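Local coordinates for protein neuraminidase (Influenza A virus, PDB 4GDI) that is a neuraminidase-like viral surface glycoprotein of beta-propeller fold that may cleave terminal sialic acid, although its putative active site has diverged, at residues Asp219-Leu224 / Lys257-Lys262; Ala242-Pro247 / Ala277-Thr282. One frame throughout, in Å; residues are numbered along the deposited sequence.

In the fold
Both contacts sit beside one calcium ion and share its coordination. Interaction 1 supplies the carbonyl O of Asp219 and interaction 2 the carboxylate OD2 of Asp245, while the carbonyl oxygens of Asn215, Gly263 and Gly265 and one water complete the site. That water also donates to the carbonyl oxygens of Lys262 in interaction 1 and Pro247 in interaction 2. The centres of the two contacts lie about 10 Å apart, and the link between them is direct: Ala220 O is 3.0 Å from Asp245 N, probably a hydrogen bond. The touching parts of 219-224, 242-247 and 257-262 are loops; interaction 2 sets the loop that carries Asp245 against outer strand 277-281 of a three-stranded sheet.

Interaction 1 (Asp219-Leu224 / Lys257-Lys262); sequences DAKRPL and KMAQEK. With CA (calcium ion), chain R.
Asp219 and Met258 set their side chains obliquely across one another, with the thioether chain folded round the acid. Met258 CG lies 3.5 Å from Asp219 OD2, and the bend at chi3 (67°) returns CE to within 3.8 Å of Asp219 CB. The other carboxylate oxygen does the polar work. Chi1 of -160° sets Asp219 CG anti to the backbone N. OD1 is held between two amides that reach it from opposite faces of the carboxylate plane: Ala259 N across the contact at 3.0 Å, and Lys221 N within its own loop at 2.7 Å. The bond from Lys221 N, two residues on, closes an Asx turn. Ala220 N in turn donates to Ala259 O over 2.8 Å, while Ala220 CB and Ala259 CB meet at 4.2 Å. Lys221, extended beyond CG, runs past the Ala259 methyl and ends with NZ 2.8 Å from Lys257 O, where the donor is tilted just 16° from the carbonyl plane. The carbonyl oxygens of Pro238 and Asn240 also accept from this buried ammonium. The side chain of Asp219 thus ties the loop that offers its backbone O to calcium to segment 257-262. Two N-H donors probably stabilise the negative charge of Asp219, and three backbone carbonyls would favour a charged Lys221.

Interaction 2 (Ala242-Pro247 / Ala277-Thr282); sequences APTDFP and AWTSKT. With CA (calcium ion), chain R.
Phe246 carries the flat group of this contact, and Thr282 approaches its ring obliquely at CD2. There OG1 comes to 3.6 Å and CG2 lies slightly farther off, the two side chains crossing at about a right angle; the hydroxyl itself is bonded to Ala284 O. Pro247 CB lies over one face of the ring, 4.2 Å above the plane and offset toward the rim. A cis peptide bond joins Phe246 to Pro247. Farther along the loop, Thr244 points its CB at the end of strand 277-281, 3.3 Å from Ser280 O, and its CG2 meets Thr279 CB at 4.0 Å. Lys281 takes the next place, its CB 4.0 Å from Thr244 CB. Its CG lies between the backbone N and the carbonyl carbon (chi1 63°), and the extended chain beyond passes Pro243 O to bring NZ near the methyl of Ala242.

Bridging waters carry the polar part of the contact. One accepts from Thr244 OG1 and donates to Ser280 O; another donates to both Thr244 O and Ser280 O; a third joins Thr244 O to Thr282 N, and a fourth Pro243 O to Lys281 NZ. Asp245 sets off away from the strand at CB. The chemistry implies a loop that meets the sheet through van der Waals contact and four bridging waters, while Asp245 OD2 binds calcium at 2.3 Å and OD1 accepts from Ile267 N.

Interaction 1 (Asp219-Leu224 / Lys257-Lys262)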
loop_
_atom_site.group_PDB
_atom_site.type_symbol
_atom_site.label_atom_id
_atom_site.label_comp_id
_atom_site.label_asym_id
_atom_site.label_seq_id
_atom_site.Cartn_x
_atom_site.Cartn_y
_atom_site.Cartn_z
ATOM N N ASP A 219 0.440 43.159 -17.348
ATOM C CA ASP A 219 0.455 42.458 -18.634
ATOM C C ASP A 219 -0.495 41.296 -18.662
ATOM O O ASP A 219 -0.572 40.508 -17.718
ATOM C CB ASP A 219 1.872 41.972 -18.992
ATOM C CG ASP A 219 2.052 41.682 -20.484
ATOM O OD1 ASP A 219 1.080 41.774 -21.271
ATOM O OD2 ASP A 219 3.191 41.340 -20.880
ATOM N N ALA A 220 -1.196 41.176 -19.786
ATOM C CA ALA A 220 -2.092 40.065 -20.026
ATOM C C ALA A 220 -1.471 39.097 -21.036
ATOM O O ALA A 220 -2.016 38.031 -21.298
ATOM C CB ALA A 220 -3.457 40.583 -20.524
ATOM N N LYS A 221 -0.336 39.475 -21.613
ATOM C CA LYS A 221 0.487 38.490 -22.301
ATOM C C LYS A 221 1.301 37.824 -21.206
ATOM O O LYS A 221 1.429 38.372 -20.105
ATOM C CB LYS A 221 1.410 39.142 -23.336
ATOM C CG LYS A 221 0.777 39.319 -24.714
ATOM C CD LYS A 221 1.661 40.176 -25.613
ATOM C CE LYS A 221 1.037 40.347 -26.999
ATOM N NZ LYS A 221 1.953 41.060 -27.928
ATOM N N ARG A 222 1.839 36.646 -21.489
ATOM C CA ARG A 222 2.720 35.981 -20.524
ATOM C C ARG A 222 4.148 36.196 -20.965
ATOM O O ARG A 222 4.495 35.867 -22.091
ATOM C CB ARG A 222 2.416 34.490 -20.458
ATOM C CG ARG A 222 0.997 34.187 -20.041
ATOM C CD ARG A 222 0.774 32.695 -19.949
ATOM N NE ARG A 222 -0.559 32.347 -19.478
ATOM C CZ ARG A 222 -0.938 32.406 -18.203
ATOM N NH1 ARG A 222 -0.091 32.829 -17.280
ATOM N NH2 ARG A 222 -2.172 32.050 -17.853
ATOM N N PRO A 223 4.972 36.786 -20.091
ATOM C CA PRO A 223 6.400 36.906 -20.396
ATOM C C PRO A 223 7.073 35.531 -20.423
ATOM O O PRO A 223 6.645 34.594 -19.731
ATOM C CB PRO A 223 6.942 37.741 -19.236
ATOM C CG PRO A 223 6.014 37.447 -18.101
ATOM C CD PRO A 223 4.652 37.217 -18.717
ATOM N N LEU A 224 8.126 35.419 -21.213
ATOM C CA LEU A 224 8.831 34.154 -21.380
ATOM C C LEU A 224 10.286 34.274 -21.020
ATOM O O LEU A 224 10.932 35.290 -21.283
ATOM C CB LEU A 224 8.730 33.686 -22.827
ATOM C CG LEU A 224 7.294 33.510 -23.297
ATOM C CD1 LEU A 224 7.256 33.243 -24.781
ATOM C CD2 LEU A 224 6.627 32.368 -22.523
ATOM N N LYS A 257 4.634 44.148 -28.253
ATOM C CA LYS A 257 4.302 44.983 -27.108
ATOM C C LYS A 257 3.433 44.248 -26.095
ATOM O O LYS A 257 2.682 43.346 -26.444
ATOM C CB LYS A 257 3.622 46.275 -27.564
ATOM C CG LYS A 257 4.521 47.141 -28.448
ATOM C CD LYS A 257 4.016 48.574 -28.552
ATOM C CE LYS A 257 2.631 48.651 -29.174
ATOM N NZ LYS A 257 2.082 50.036 -29.117
ATOM N N MET A 258 3.565 44.650 -24.838
ATOM C CA MET A 258 2.741 44.136 -23.758
ATOM C C MET A 258 1.265 44.436 -23.995
ATOM O O MET A 258 0.918 45.460 -24.578
ATOM C CB MET A 258 3.193 44.763 -22.441
ATOM C CG MET A 258 4.599 44.354 -22.053
ATOM S SD MET A 258 5.339 45.316 -20.721
ATOM C CE MET A 258 4.312 44.860 -19.344
ATOM N N ALA A 259 0.406 43.519 -23.557
ATOM C CA ALA A 259 -1.040 43.720 -23.593
ATOM C C ALA A 259 -1.489 44.251 -22.236
ATOM O O ALA A 259 -1.793 43.491 -21.319
ATOM C CB ALA A 259 -1.736 42.418 -23.914
ATOM N N GLN A 260 -1.526 45.566 -22.096
ATOM C CA GLN A 260 -1.769 46.149 -20.788
ATOM C C GLN A 260 -3.245 46.177 -20.397
ATOM O O GLN A 260 -3.553 46.334 -19.220
ATOM C CB GLN A 260 -1.146 47.539 -20.707
ATOM C CG GLN A 260 0.231 47.577 -21.355
ATOM C CD GLN A 260 1.244 48.390 -20.575
ATOM O OE1 GLN A 260 1.858 47.895 -19.623
ATOM N NE2 GLN A 260 1.443 49.640 -20.988
ATOM N N GLU A 261 -4.153 45.988 -21.352
ATOM C CA GLU A 261 -5.581 45.956 -21.009
ATOM C C GLU A 261 -5.861 44.793 -20.054
ATOM O O GLU A 261 -5.708 43.625 -20.422
ATOM C CB GLU A 261 -6.474 45.833 -22.255
ATOM C CG GLU A 261 -7.969 46.006 -21.938
ATOM C CD GLU A 261 -8.901 45.619 -23.089
ATOM O OE1 GLU A 261 -8.413 45.291 -24.194
ATOM O OE2 GLU A 261 -10.136 45.635 -22.877
ATOM N N LYS A 262 -6.269 45.130 -18.832
ATOM C CA LYS A 262 -6.576 44.146 -17.793
ATOM C C LYS A 262 -5.360 43.276 -17.482
ATOM O O LYS A 262 -5.477 42.071 -17.269
ATOM C CB LYS A 262 -7.773 43.295 -18.192
ATOM C CG LYS A 262 -9.088 44.084 -18.154
ATOM C CD LYS A 262 -10.141 43.490 -19.066
ATOM C CE LYS A 262 -11.043 42.510 -18.331
ATOM N NZ LYS A 262 -11.965 41.807 -19.272
HETATM CA CA CA R . -1.713 39.611 -15.897
HETATM O O HOH W 1 -3.929 39.826 -16.849
#

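Interaction 2 (Ala242-Pro247 / Ala277-Thr282)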
loop_
_atom_site.group_PDB
_atom_site.type_symbol
_atom_site.label_atom_id
_atom_site.label_comp_id
_atom_site.label_asym_id
_atom_site.label_seq_id
_atom_site.Cartn_x
_atom_site.Cartn_y
_atom_site.Cartn_z
ATOM N N ALA A 242 -2.874 37.805 -29.377
ATOM C CA ALA A 242 -3.826 37.078 -28.544
ATOM C C ALA A 242 -3.228 36.827 -27.164
ATOM O O ALA A 242 -2.512 35.843 -26.973
ATOM C CB ALA A 242 -4.178 35.776 -29.204
ATOM N N PRO A 243 -3.500 37.721 -26.200
ATOM C CA PRO A 243 -3.017 37.540 -24.822
ATOM C C PRO A 243 -3.528 36.224 -24.236
ATOM O O PRO A 243 -4.597 35.801 -24.651
ATOM C CB PRO A 243 -3.620 38.741 -24.081
ATOM C CG PRO A 243 -3.907 39.740 -25.148
ATOM C CD PRO A 243 -4.301 38.945 -26.340
ATOM N N THR A 244 -2.797 35.577 -23.319
ATOM C CA THR A 244 -3.247 34.284 -22.807
ATOM C C THR A 244 -3.399 34.209 -21.290
ATOM O O THR A 244 -3.814 33.179 -20.760
ATOM C CB THR A 244 -2.332 33.109 -23.262
ATOM O OG1 THR A 244 -1.012 33.264 -22.719
ATOM C CG2 THR A 244 -2.266 33.032 -24.768
ATOM N N ASP A 245 -3.081 35.289 -20.591
ATOM C CA ASP A 245 -3.332 35.352 -19.162
ATOM C C ASP A 245 -4.855 35.402 -18.940
ATOM O O ASP A 245 -5.633 35.608 -19.872
ATOM C CB ASP A 245 -2.674 36.601 -18.584
ATOM C CG ASP A 245 -2.352 36.481 -17.106
ATOM O OD1 ASP A 245 -2.673 35.440 -16.479
ATOM O OD2 ASP A 245 -1.768 37.447 -16.574
ATOM N N PHE A 246 -5.276 35.161 -17.708
ATOM C CA PHE A 246 -6.624 35.492 -17.288
ATOM C C PHE A 246 -6.540 36.227 -15.962
ATOM O O PHE A 246 -5.962 35.709 -15.009
ATOM C CB PHE A 246 -7.518 34.271 -17.152
ATOM C CG PHE A 246 -8.967 34.635 -16.972
ATOM C CD1 PHE A 246 -9.448 35.019 -15.725
ATOM C CD2 PHE A 246 -9.829 34.655 -18.056
ATOM C CE1 PHE A 246 -10.769 35.400 -15.558
ATOM C CE2 PHE A 246 -11.160 35.032 -17.897
ATOM C CZ PHE A 246 -11.625 35.400 -16.642
ATOM N N PRO A 247 -7.136 37.434 -15.890
ATOM C CA PRO A 247 -7.976 38.042 -16.935
ATOM C C PRO A 247 -7.177 38.599 -18.097
ATOM O O PRO A 247 -5.940 38.613 -18.061
ATOM C CB PRO A 247 -8.672 39.191 -16.194
ATOM C CG PRO A 247 -7.707 39.597 -15.151
ATOM C CD PRO A 247 -6.968 38.334 -14.735
ATOM N N ALA A 277 5.210 26.960 -32.009
ATOM C CA ALA A 277 4.866 27.229 -30.627
ATOM C C ALA A 277 3.432 26.794 -30.381
ATOM O O ALA A 277 2.658 26.633 -31.322
ATOM C CB ALA A 277 5.008 28.708 -30.333
ATOM N N TRP A 278 3.079 26.615 -29.112
ATOM C CA TRP A 278 1.680 26.431 -28.733
ATOM C C TRP A 278 1.330 27.381 -27.616
ATOM O O TRP A 278 2.084 27.498 -26.642
ATOM C CB TRP A 278 1.421 25.009 -28.263
ATOM C CG TRP A 278 1.442 23.995 -29.351
ATOM C CD1 TRP A 278 2.536 23.422 -29.916
ATOM C CD2 TRP A 278 0.305 23.414 -29.995
ATOM N NE1 TRP A 278 2.155 22.510 -30.865
ATOM C CE2 TRP A 278 0.788 22.486 -30.932
ATOM C CE3 TRP A 278 -1.075 23.584 -29.864
ATOM C CZ2 TRP A 278 -0.059 21.744 -31.746
ATOM C CZ3 TRP A 278 -1.916 22.844 -30.673
ATOM C CH2 TRP A 278 -1.405 21.935 -31.598
ATOM N N THR A 279 0.199 28.069 -27.770
ATOM C CA THR A 279 -0.355 28.902 -26.718
ATOM C C THR A 279 -1.499 28.167 -26.075
ATOM O O THR A 279 -2.051 27.240 -26.668
ATOM C CB THR A 279 -0.871 30.242 -27.263
ATOM O OG1 THR A 279 -1.753 29.998 -28.357
ATOM C CG2 THR A 279 0.297 31.113 -27.741
ATOM N N SER A 280 -1.872 28.595 -24.873
ATOM C CA SER A 280 -2.998 27.991 -24.181
ATOM C C SER A 280 -3.755 29.046 -23.373
ATOM O O SER A 280 -3.157 29.941 -22.783
ATOM C CB SER A 280 -2.510 26.834 -23.296
ATOM O OG SER A 280 -1.567 27.287 -22.356
ATOM N N LYS A 281 -5.082 28.954 -23.376
ATOM C CA LYS A 281 -5.906 29.951 -22.701
ATOM C C LYS A 281 -7.360 29.496 -22.515
ATOM O O LYS A 281 -7.829 28.531 -23.143
ATOM C CB LYS A 281 -5.871 31.260 -23.488
ATOM C CG LYS A 281 -6.463 31.140 -24.902
ATOM C CD LYS A 281 -6.413 32.472 -25.666
ATOM C CE LYS A 281 -7.256 32.414 -26.952
ATOM N NZ LYS A 281 -7.366 33.750 -27.622
ATOM N N THR A 282 -8.062 30.186 -21.627
ATOM C CA THR A 282 -9.502 29.991 -21.482
ATOM C C THR A 282 -10.181 30.239 -22.838
ATOM O O THR A 282 -9.740 31.071 -23.627
ATOM C CB THR A 282 -10.079 30.944 -20.434
ATOM O OG1 THR A 282 -9.782 32.293 -20.805
ATOM C CG2 THR A 282 -9.477 30.658 -19.027
HETATM CA CA CA R . -1.713 39.611 -15.897
HETATM O O HOH W 2 -6.529 36.043 -26.684
HETATM O O HOH W 3 -6.308 32.001 -20.065
HETATM O O HOH W 4 -3.166 30.418 -19.852
HETATM O O HOH W 5 -0.641 30.511 -22.795
HETATM O O HOH W 1 -3.929 39.826 -16.849
#